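Local structure of hypothetical protein (Shewanella oneidensis, 2OOJ) at residues C75-S80 with A106-G111; G79-Q84 with L98-H103; K59-Y64 with I88-Q93. The protein is of unknown function but belongs to the DUF3224 family, grouped with the allene oxide cyclase-like beta barrels, and assembles as a pair of all-beta subunits. One frame throughout, in Å; residues are numbered along the deposited sequence.

Contact 1 (C75-S80 with A106-G111)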
# COMPACT_ATOMS: atom_id res chain seq x y z
N CYS B 75 3.08 -14.49 -21.24
CA CYS B 75 3.77 -15.37 -22.19
C CYS B 75 2.86 -16.46 -22.71
O CYS B 75 3.23 -17.65 -22.73
CB CYS B 75 5.00 -15.98 -21.56
SG CYS B 75 6.22 -14.79 -21.11
N GLY B 76 1.66 -16.07 -23.08
CA GLY B 76 0.72 -16.96 -23.70
C GLY B 76 -0.15 -17.77 -22.76
O GLY B 76 -1.14 -18.36 -23.20
N ARG B 77 0.17 -17.77 -21.46
CA ARG B 77 -0.56 -18.60 -20.53
C ARG B 77 -1.60 -17.81 -19.77
O ARG B 77 -1.28 -16.77 -19.22
CB ARG B 77 0.40 -19.23 -19.54
CG ARG B 77 1.34 -20.21 -20.16
CD ARG B 77 2.40 -20.60 -19.18
NE ARG B 77 1.91 -21.52 -18.16
CZ ARG B 77 2.50 -21.74 -16.98
NH1 ARG B 77 3.60 -21.08 -16.64
NH2 ARG B 77 1.98 -22.62 -16.14
N GLN B 78 -2.82 -18.32 -19.74
CA GLN B 78 -3.97 -17.60 -19.22
C GLN B 78 -4.10 -17.80 -17.71
O GLN B 78 -4.06 -18.91 -17.19
CB GLN B 78 -5.25 -18.10 -19.90
CG GLN B 78 -6.58 -17.56 -19.32
CD GLN B 78 -6.80 -16.09 -19.64
OE1 GLN B 78 -6.44 -15.62 -20.72
NE2 GLN B 78 -7.41 -15.36 -18.70
N GLY B 79 -4.27 -16.70 -16.98
CA GLY B 79 -4.51 -16.84 -15.56
C GLY B 79 -4.88 -15.52 -14.94
O GLY B 79 -5.35 -14.60 -15.62
N SER B 80 -4.63 -15.43 -13.64
CA SER B 80 -4.80 -14.20 -12.92
C SER B 80 -3.73 -14.12 -11.82
O SER B 80 -3.17 -15.13 -11.41
CB SER B 80 -6.21 -14.17 -12.33
OG SER B 80 -6.48 -15.32 -11.52
N ALA B 106 -3.36 -17.73 -10.26
CA ALA B 106 -4.39 -18.74 -10.54
C ALA B 106 -4.41 -19.14 -12.01
O ALA B 106 -3.82 -18.46 -12.88
CB ALA B 106 -5.75 -18.23 -10.11
N GLY B 107 -5.14 -20.23 -12.29
CA GLY B 107 -5.16 -20.82 -13.61
C GLY B 107 -3.79 -21.30 -14.01
O GLY B 107 -3.07 -21.93 -13.22
N GLU B 108 -3.36 -20.95 -15.23
CA GLU B 108 -2.05 -21.35 -15.70
C GLU B 108 -0.95 -20.48 -15.10
O GLU B 108 0.24 -20.74 -15.35
CB GLU B 108 -1.97 -21.30 -17.23
CG GLU B 108 -2.99 -22.12 -17.96
CD GLU B 108 -2.68 -22.20 -19.44
OE1 GLU B 108 -2.83 -21.18 -20.14
OE2 GLU B 108 -2.28 -23.28 -19.89
N LEU B 109 -1.32 -19.45 -14.34
CA LEU B 109 -0.34 -18.62 -13.62
C LEU B 109 -0.27 -19.01 -12.14
O LEU B 109 0.30 -18.31 -11.32
CB LEU B 109 -0.61 -17.12 -13.82
CG LEU B 109 -0.72 -16.68 -15.28
CD1 LEU B 109 -1.02 -15.18 -15.40
CD2 LEU B 109 0.51 -17.04 -16.11
N THR B 110 -0.81 -20.18 -11.80
CA THR B 110 -0.60 -20.72 -10.47
C THR B 110 0.90 -20.79 -10.21
O THR B 110 1.63 -21.24 -11.06
CB THR B 110 -1.26 -22.10 -10.32
OG1 THR B 110 -2.67 -21.98 -10.58
CG2 THR B 110 -1.08 -22.63 -8.91
N GLY B 111 1.32 -20.38 -9.03
CA GLY B 111 2.74 -20.37 -8.62
C GLY B 111 3.56 -19.17 -9.05
O GLY B 111 4.76 -19.13 -8.85
O HOH W 1 -3.31 -20.15 -22.32
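S80 and A106 form an antiparallel hydrogen-bonded pair, with A106 N reaching S80 O at 2.8 Å and S80 N reaching A106 O at 3.2 Å, and G79 opposes G107 as the adjoining non-hydrogen-bonded pair. From A106 the chain folds into a type II' turn ending at L109, overlapped by a type I turn from G107 to T110. A106 O serves both strand and turn: S80 N and L109 N approach it from opposite faces of its plane, S80 N standing 49° out of it. A CB on G79 would run into this oxygen and L109 CG, so the close fit leaves no room for a side chain at G79. E108, inside the overlapping turns, adds two bonds to Q78. Its N donates to Q78 O at 2.9 Å, while its side chain, extended beyond CG, brings OE1 to Q78 N (2.9 Å) on the anti side of the carboxylate; a water joins the same OE1 to G76 O. This is the end of the 77-90/93-107 hairpin remote from its connecting turn, in a curled antiparallel sheet consistent with the barrel fold of the family's clan. R77 brings its guanidinium across E108, whose O lies over one face, 3.0 Å from R77 CZ; R77 also makes a cation-pi contact with F133. L109 is buried against the strand, its CG 3.8 Å from G79 CA and its CD2 3.6 Å from R77 O. An alanine in place of L109 would probably open a gap against G79 and leave L74 and F133 without the branched end that packs on them.

Contact 2 (G79-Q84 with L98-H103)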
# COMPACT_ATOMS: atom_id res chain seq x y z
N GLY B 79 -4.27 -16.70 -16.98
CA GLY B 79 -4.51 -16.84 -15.56
C GLY B 79 -4.88 -15.52 -14.94
O GLY B 79 -5.35 -14.60 -15.62
N SER B 80 -4.63 -15.43 -13.64
CA SER B 80 -4.80 -14.20 -12.92
C SER B 80 -3.73 -14.12 -11.82
O SER B 80 -3.17 -15.13 -11.41
CB SER B 80 -6.21 -14.17 -12.33
OG SER B 80 -6.48 -15.32 -11.52
N PHE B 81 -3.52 -12.92 -11.31
CA PHE B 81 -2.75 -12.71 -10.10
C PHE B 81 -3.08 -11.33 -9.56
O PHE B 81 -3.72 -10.51 -10.24
CB PHE B 81 -1.25 -12.86 -10.40
CG PHE B 81 -0.76 -12.01 -11.52
CD1 PHE B 81 -0.86 -12.44 -12.82
CD2 PHE B 81 -0.20 -10.76 -11.26
CE1 PHE B 81 -0.41 -11.64 -13.88
CE2 PHE B 81 0.26 -9.98 -12.29
CZ PHE B 81 0.14 -10.42 -13.61
N VAL B 82 -2.62 -11.07 -8.33
CA VAL B 82 -2.78 -9.75 -7.71
C VAL B 82 -1.45 -9.03 -7.62
O VAL B 82 -0.45 -9.62 -7.23
CB VAL B 82 -3.41 -9.86 -6.29
CG1 VAL B 82 -3.38 -8.48 -5.49
CG2 VAL B 82 -4.86 -10.36 -6.44
N LEU B 83 -1.46 -7.74 -7.98
CA LEU B 83 -0.33 -6.86 -7.77
C LEU B 83 -0.58 -5.88 -6.61
O LEU B 83 -1.67 -5.37 -6.47
CB LEU B 83 -0.03 -6.07 -9.04
CG LEU B 83 0.61 -6.78 -10.23
CD1 LEU B 83 0.52 -5.91 -11.48
CD2 LEU B 83 2.06 -7.12 -9.88
N GLN B 84 0.46 -5.66 -5.79
CA GLN B 84 0.39 -4.83 -4.59
C GLN B 84 1.48 -3.83 -4.65
O GLN B 84 2.65 -4.20 -4.87
CB GLN B 84 0.52 -5.69 -3.34
CG GLN B 84 0.27 -4.90 -2.00
CD GLN B 84 0.11 -5.82 -0.82
OE1 GLN B 84 -0.82 -6.64 -0.79
NE2 GLN B 84 0.97 -5.67 0.18
N LEU B 98 6.56 -3.05 -6.03
CA LEU B 98 5.39 -3.58 -6.70
C LEU B 98 5.66 -5.07 -6.90
O LEU B 98 6.60 -5.43 -7.60
CB LEU B 98 5.23 -2.90 -8.01
CG LEU B 98 4.13 -3.30 -8.99
CD1 LEU B 98 2.78 -3.38 -8.36
CD2 LEU B 98 4.13 -2.27 -10.17
N GLU B 99 4.86 -5.89 -6.23
CA GLU B 99 5.08 -7.35 -6.27
C GLU B 99 3.78 -8.10 -6.47
O GLU B 99 2.70 -7.61 -6.15
CB GLU B 99 5.79 -7.82 -5.01
CG GLU B 99 4.97 -7.95 -3.80
CD GLU B 99 5.75 -8.55 -2.63
OE1 GLU B 99 6.55 -7.82 -2.05
OE2 GLU B 99 5.54 -9.73 -2.29
N VAL B 100 3.91 -9.31 -7.00
CA VAL B 100 2.79 -10.26 -7.05
C VAL B 100 2.57 -10.76 -5.61
O VAL B 100 3.51 -11.15 -4.97
CB VAL B 100 3.11 -11.45 -7.97
CG1 VAL B 100 2.12 -12.54 -7.78
CG2 VAL B 100 3.13 -11.01 -9.45
N VAL B 101 1.32 -10.76 -5.15
CA VAL B 101 1.01 -11.24 -3.83
C VAL B 101 1.18 -12.75 -3.91
O VAL B 101 0.54 -13.39 -4.75
CB VAL B 101 -0.39 -10.86 -3.37
CG1 VAL B 101 -0.69 -11.43 -1.98
CG2 VAL B 101 -0.52 -9.31 -3.30
N PRO B 102 2.00 -13.31 -3.03
CA PRO B 102 2.25 -14.78 -3.02
C PRO B 102 1.00 -15.60 -2.95
O PRO B 102 0.15 -15.34 -2.11
CB PRO B 102 3.10 -14.97 -1.78
CG PRO B 102 3.85 -13.65 -1.66
CD PRO B 102 2.81 -12.63 -1.99
N HIS B 103 0.94 -16.62 -3.80
CA HIS B 103 -0.19 -17.53 -3.93
C HIS B 103 -1.46 -16.88 -4.51
O HIS B 103 -2.54 -17.52 -4.52
CB HIS B 103 -0.47 -18.26 -2.59
CG HIS B 103 0.69 -19.05 -2.08
ND1 HIS B 103 1.36 -18.73 -0.92
CD2 HIS B 103 1.29 -20.17 -2.56
CE1 HIS B 103 2.34 -19.60 -0.73
NE2 HIS B 103 2.31 -20.48 -1.70
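With CG1 anti to the backbone N (chi1 171°), V82 turns this methyl to V101 CG2, 3.7 Å away; V101 CG2 lies anti to its own carbonyl carbon, and the two side chains run side by side, pointing the same way. F81 instead has CG between its backbone N and carbonyl carbon (chi1 53°). Its ring meets V100 by CD2, 3.8 Å from V100 CG2, the two side chains crossing at about a right angle. The same methyl of V100 also reaches L83 CD2, at 4.1 Å, and so lies in touch with both residues. Further along, L98 CD1 packs on L83 CB at 3.9 Å. F81, L83 and L98 continue onto L112, M116 and I118 of strand 112-121.

The backbone evidence for the ladder is a reciprocal pair of bonds, Q84 N to E99 O at 3.0 Å and E99 N to Q84 O at 3.1 Å, followed by V101 N to V82 O at 3.0 Å. There the regular pattern lapses: V82 N and V101 O are both hydrogen-bonded to S104 OG, a side chain standing in for a direct backbone link. Q84 and E99 lie on the same face, next to the V82-V101 pair, and both have polar ends bonded to the second subunit. Q84 runs extended, its OE1 3.7 Å from V101 CG2, and its NE2 bonds to G87 O of the second subunit. E99 OE1 pairs with H97 NE2, while OE2 makes a salt bridge to R95 of the second subunit, so both carboxylate oxygens are held. The antiparallel bonds between strands 77-90 and 93-107 are those of a beta hairpin, in a curled sheet consistent with the clan's barrel fold, here also facing the second subunit.

Contact 3 (K59-Y64 with I88-Q93)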
# COMPACT_ATOMS: atom_id res chain seq x y z
N LYS B 59 6.16 19.93 -2.67
CA LYS B 59 6.28 19.43 -4.03
C LYS B 59 7.23 18.25 -4.09
O LYS B 59 8.35 18.32 -3.60
CB LYS B 59 6.79 20.53 -4.98
CG LYS B 59 5.71 21.47 -5.44
CD LYS B 59 4.75 20.77 -6.35
CE LYS B 59 3.79 21.74 -6.97
NZ LYS B 59 2.72 20.96 -7.68
N GLY B 60 6.76 17.19 -4.72
CA GLY B 60 7.56 16.03 -4.97
C GLY B 60 7.58 15.03 -3.83
O GLY B 60 8.34 14.06 -3.88
N SER B 61 6.76 15.27 -2.80
CA SER B 61 6.66 14.35 -1.64
C SER B 61 5.24 13.84 -1.52
O SER B 61 4.30 14.62 -1.36
CB SER B 61 7.12 15.04 -0.34
OG SER B 61 8.53 15.17 -0.33
N ALA B 62 5.07 12.52 -1.61
CA ALA B 62 3.77 11.92 -1.55
C ALA B 62 3.95 10.41 -1.30
O ALA B 62 5.06 9.89 -1.38
CB ALA B 62 3.03 12.15 -2.84
N GLY B 63 2.85 9.73 -1.04
CA GLY B 63 2.88 8.25 -0.96
C GLY B 63 1.64 7.72 -1.60
O GLY B 63 0.65 8.44 -1.69
N TYR B 64 1.71 6.49 -2.14
CA TYR B 64 0.51 5.81 -2.54
C TYR B 64 0.68 4.29 -2.32
O TYR B 64 1.80 3.78 -2.20
CB TYR B 64 0.20 6.13 -3.99
CG TYR B 64 0.85 5.25 -5.02
CD1 TYR B 64 2.11 5.51 -5.52
CD2 TYR B 64 0.18 4.15 -5.51
CE1 TYR B 64 2.69 4.65 -6.49
CE2 TYR B 64 0.72 3.31 -6.44
CZ TYR B 64 1.98 3.55 -6.94
OH TYR B 64 2.48 2.66 -7.90
N ILE B 88 6.64 5.55 -2.30
CA ILE B 88 7.00 6.73 -1.52
C ILE B 88 7.88 7.63 -2.40
O ILE B 88 8.94 7.22 -2.86
CB ILE B 88 7.81 6.35 -0.26
CG1 ILE B 88 6.95 5.56 0.71
CG2 ILE B 88 8.29 7.60 0.49
CD1 ILE B 88 5.97 6.41 1.51
N MSE B 89 7.43 8.86 -2.62
CA MSE B 89 8.13 9.82 -3.43
C MSE B 89 8.72 10.92 -2.54
O MSE B 89 8.06 11.44 -1.63
CB MSE B 89 7.15 10.44 -4.41
CG MSE B 89 7.79 11.21 -5.50
SE MSE B 89 6.43 12.12 -6.48
CE MSE B 89 5.20 10.55 -7.01
N THR B 90 9.99 11.24 -2.76
CA THR B 90 10.59 12.40 -2.13
C THR B 90 11.36 13.11 -3.23
O THR B 90 11.99 12.45 -4.04
CB THR B 90 11.55 12.01 -1.02
OG1 THR B 90 11.07 10.83 -0.36
CG2 THR B 90 11.66 13.12 -0.03
N ASP B 91 11.29 14.45 -3.26
CA ASP B 91 11.93 15.26 -4.29
C ASP B 91 11.55 14.86 -5.72
O ASP B 91 12.31 15.07 -6.66
CB ASP B 91 13.46 15.20 -4.16
CG ASP B 91 13.96 15.44 -2.75
OD1 ASP B 91 13.37 16.28 -2.02
OD2 ASP B 91 14.95 14.79 -2.37
N GLY B 92 10.38 14.28 -5.89
CA GLY B 92 9.93 13.92 -7.21
C GLY B 92 10.36 12.55 -7.64
O GLY B 92 9.97 12.07 -8.73
N GLN B 93 11.11 11.87 -6.78
CA GLN B 93 11.60 10.54 -7.12
C GLN B 93 10.80 9.48 -6.43
O GLN B 93 10.95 9.32 -5.22
CB GLN B 93 13.06 10.36 -6.72
CG GLN B 93 13.49 8.86 -6.86
CD GLN B 93 14.96 8.67 -7.03
OE1 GLN B 93 15.51 8.99 -8.07
NE2 GLN B 93 15.60 8.13 -6.00
O HOH W 2 9.98 16.75 -2.14
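A62 and M89 belong to an antiparallel strand pairing near one tip of the sheet, where the start of strand 62-71 runs against the end of strand 77-90 and the turn that follows it. A62 and M89 are the hydrogen-bonded pair, with M89 N to A62 O at 2.9 Å and A62 N to M89 O at 3.2 Å; G63 faces I88 in the neighbouring non-hydrogen-bonded pair. The N-to-C directions of segments 62-64 and 88-90 differ by 166°, close to antiparallel. S61 adds a CA-H...O contact, its CA 3.2 Å from M89 O.

Past the ladder, G60 meets the turn that follows M89. G92 N donates to G60 O at 2.9 Å, in the carbonyl plane and on a lone pair. A CB on G60 would collide with G92 N, so the close approach depends on a residue without a side chain. The turn from T90 to Q93 is type I', the tight two-residue connection of a beta hairpin, with D91 and G92 both at positive phi and backbone hydrogen bonds running both ways between T90 and Q93. It links strand 77-90 to strand 93-107, making strand 62-71 the partner on the hairpin's outer side.

M89, present as selenomethionine, lies over the G60 carbonyl: with CG anti to the backbone N (chi1 -167°), CG comes to 3.3 Å from G60 O, and SE follows at 3.8 Å from the same oxygen. S61 sends its side chain the other way, OG resting 3.8 Å from T90 CG2. One water gathers S61 OG, K59 O and D91 N, the last at 2.9 Å from it. S61 OG is also hydrogen-bonded to H103 ND1 of the second subunit, whose P102 packs on I88 and T90.

How the contacts relate
All three contacts use strand 77-90, sampled from one end to the other. Contacts 1 and 2 share G79 and S80, have centres about 11 Å apart, and touch directly where L109 CD1 packs on F81 CD1 at 3.8 Å. Contact 3 lies on the other side of the chain's centre, its centre about 24 Å from that of contact 2 and about 34 Å from that of contact 1, and it pairs the strand with 62-71 instead of 93-107. Contacts 2 and 3 nevertheless meet across the dimer, where segment 98-103 of one subunit meets contact 3 of the other. With the function unknown, the contacts cannot be related to an active site.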